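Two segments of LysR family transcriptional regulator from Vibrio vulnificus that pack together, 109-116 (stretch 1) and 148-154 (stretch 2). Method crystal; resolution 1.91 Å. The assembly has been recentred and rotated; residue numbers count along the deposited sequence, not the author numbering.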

# COMPACT_ATOMS: atom_id res chain seq x y z
N PRO A 109 -6.84 6.08 7.81
CA PRO A 109 -7.60 7.21 8.37
C PRO A 109 -8.17 6.89 9.76
O PRO A 109 -9.24 7.39 10.12
CB PRO A 109 -8.74 7.37 7.36
CG PRO A 109 -9.07 5.93 6.98
CD PRO A 109 -7.72 5.17 7.05
N LEU A 110 -7.46 6.04 10.51
CA LEU A 110 -7.82 5.62 11.85
C LEU A 110 -6.78 6.11 12.86
O LEU A 110 -6.32 5.36 13.73
CB LEU A 110 -7.97 4.11 11.93
CG LEU A 110 -8.92 3.43 10.92
CD1 LEU A 110 -8.99 1.92 11.21
CD2 LEU A 110 -10.33 4.06 10.97
N LEU A 111 -6.36 7.37 12.72
CA LEU A 111 -5.57 8.00 13.77
C LEU A 111 -6.42 8.34 14.99
O LEU A 111 -5.88 8.50 16.09
CB LEU A 111 -4.89 9.27 13.26
CG LEU A 111 -3.68 9.11 12.34
CD1 LEU A 111 -2.72 10.33 12.47
CD2 LEU A 111 -2.95 7.80 12.61
N LYS A 112 -7.73 8.46 14.80
CA LYS A 112 -8.68 8.70 15.87
C LYS A 112 -9.48 7.42 16.08
O LYS A 112 -10.02 6.86 15.11
CB LYS A 112 -9.60 9.87 15.52
CG LYS A 112 -10.59 10.30 16.62
CD LYS A 112 -11.44 11.47 16.12
CE LYS A 112 -12.92 11.13 16.13
NZ LYS A 112 -13.19 9.94 15.26
N TRP A 113 -9.52 6.92 17.31
CA TRP A 113 -10.21 5.68 17.61
C TRP A 113 -11.50 6.04 18.34
O TRP A 113 -11.47 6.46 19.49
CB TRP A 113 -9.36 4.74 18.48
CG TRP A 113 -8.13 4.20 17.86
CD1 TRP A 113 -7.61 4.49 16.63
CD2 TRP A 113 -7.24 3.25 18.47
NE1 TRP A 113 -6.45 3.78 16.43
CE2 TRP A 113 -6.21 3.01 17.54
CE3 TRP A 113 -7.23 2.58 19.70
CZ2 TRP A 113 -5.17 2.12 17.80
CZ3 TRP A 113 -6.18 1.70 19.97
CH2 TRP A 113 -5.16 1.49 19.03
N THR A 114 -12.63 5.88 17.65
CA THR A 114 -13.95 6.11 18.22
C THR A 114 -14.60 4.76 18.47
O THR A 114 -15.03 4.10 17.52
CB THR A 114 -14.79 6.97 17.29
OG1 THR A 114 -14.03 8.13 16.92
CG2 THR A 114 -16.10 7.37 17.96
N LEU A 115 -14.68 4.36 19.73
CA LEU A 115 -15.03 3.00 20.11
C LEU A 115 -16.35 2.98 20.87
O LEU A 115 -16.50 3.69 21.87
CB LEU A 115 -13.93 2.39 20.96
CG LEU A 115 -12.62 2.28 20.18
CD1 LEU A 115 -11.57 1.63 21.04
CD2 LEU A 115 -12.82 1.47 18.90
N ILE A 116 -17.27 2.14 20.41
CA ILE A 116 -18.56 1.92 21.06
C ILE A 116 -18.56 0.51 21.64
O ILE A 116 -17.89 -0.39 21.13
CB ILE A 116 -19.74 2.11 20.08
CG1 ILE A 116 -19.90 0.88 19.18
CG2 ILE A 116 -19.55 3.36 19.22
CD1 ILE A 116 -21.32 0.65 18.65
N GLY A 148 2.38 -3.64 19.89
CA GLY A 148 1.28 -3.01 20.61
C GLY A 148 -0.07 -3.26 19.95
O GLY A 148 -0.21 -4.14 19.10
N ILE A 149 -1.04 -2.45 20.38
CA ILE A 149 -2.45 -2.54 20.00
C ILE A 149 -2.72 -1.58 18.85
O ILE A 149 -2.27 -0.43 18.87
CB ILE A 149 -3.35 -2.19 21.20
CG1 ILE A 149 -3.23 -3.22 22.33
CG2 ILE A 149 -4.82 -1.98 20.75
CD1 ILE A 149 -3.65 -2.67 23.62
N THR A 150 -3.47 -2.04 17.85
CA THR A 150 -3.91 -1.19 16.76
C THR A 150 -5.40 -1.37 16.51
O THR A 150 -6.04 -2.30 16.99
CB THR A 150 -3.17 -1.49 15.45
OG1 THR A 150 -3.69 -0.64 14.43
CG2 THR A 150 -3.40 -2.96 15.05
N LEU A 151 -5.95 -0.44 15.74
CA LEU A 151 -7.32 -0.54 15.26
C LEU A 151 -7.26 -0.72 13.75
O LEU A 151 -6.58 0.05 13.05
CB LEU A 151 -8.13 0.69 15.62
CG LEU A 151 -9.55 0.62 15.07
CD1 LEU A 151 -10.35 -0.29 15.94
CD2 LEU A 151 -10.20 2.02 15.06
N MET A 152 -7.96 -1.72 13.25
CA MET A 152 -7.69 -2.17 11.90
C MET A 152 -8.99 -2.63 11.26
O MET A 152 -9.82 -3.27 11.95
CB MET A 152 -6.67 -3.30 11.94
CG MET A 152 -6.15 -3.79 10.62
SD MET A 152 -4.90 -2.72 9.91
CE MET A 152 -3.77 -2.54 11.28
N PRO A 153 -9.22 -2.32 9.98
CA PRO A 153 -10.42 -2.83 9.31
C PRO A 153 -10.40 -4.35 9.26
O PRO A 153 -9.43 -4.95 8.79
CB PRO A 153 -10.33 -2.23 7.89
CG PRO A 153 -9.30 -1.14 7.98
CD PRO A 153 -8.34 -1.59 9.06
N ASP A 154 -11.50 -4.96 9.72
CA ASP A 154 -11.54 -6.42 9.93
C ASP A 154 -11.18 -7.20 8.67
O ASP A 154 -10.50 -8.23 8.75
CB ASP A 154 -12.91 -6.86 10.45
CG ASP A 154 -14.06 -6.44 9.54
OD1 ASP A 154 -13.82 -5.83 8.48
OD2 ASP A 154 -15.23 -6.73 9.91

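Two stretches of one chain, at least 36 residues apart in sequence wherever they touch, pack almost at right angles: strand 113-116 crosses strand 149-153 at 81°, with 9.5 Å between the axes at closest approach. No hydrogen bond links them, so the contact, 340 Å² of buried surface summed over both sides, rests on side-chain packing.

Leu151 has the largest area covered by the other stretch, 108 Å², and touches Leu110, Trp113 and Leu115. Its CA-to-CB bond points toward stretch 1, and chi1 t with chi2 p lets its methyl groups reach two leucines: CD2 lies 4.0 Å from Leu110 CD1, and CD1 lies 4.2 Å from Leu115 CD2. Its CB sits over one face of the indole of Trp113, 3.7 Å from the centroid of the five-membered ring and 16° off the ring normal, a CH-pi contact.

Trp113, with chi1 m and chi2 near 4°, extends its six-membered ring along the backbone of stretch 2. CZ2 comes within 3.4 Å of Leu151 N, while CH2 approaches Ile149 O at 3.5 Å, near the ring plane, where the polarised C-H edge suits a carbonyl oxygen. CH2 also meets Ile149 CG2 at 3.9 Å, an apolar contact. A weak hydrogen bond within stretch 1, Trp113 NE1 to Leu110 O (3.1 Å, 123°), ties the indole to the preceding loop.

Leu110 and Leu115 both adopt the m,t rotamer. Leu110 points toward stretch 2 and sets CD1 3.6 Å from Leu151 O and 4.2 Å from Pro153 CD; Leu115 starts sideways, but its end comes nearer. The alternation of the strands turns Thr114, Thr150 and Met152 away from the contact. Lys112 also points away, and its NZ donates a 2.6 Å hydrogen bond to Thr114 OG1. Gly148 has phi/psi of 151/-165, where a CB would jam against the preceding carbonyl oxygen.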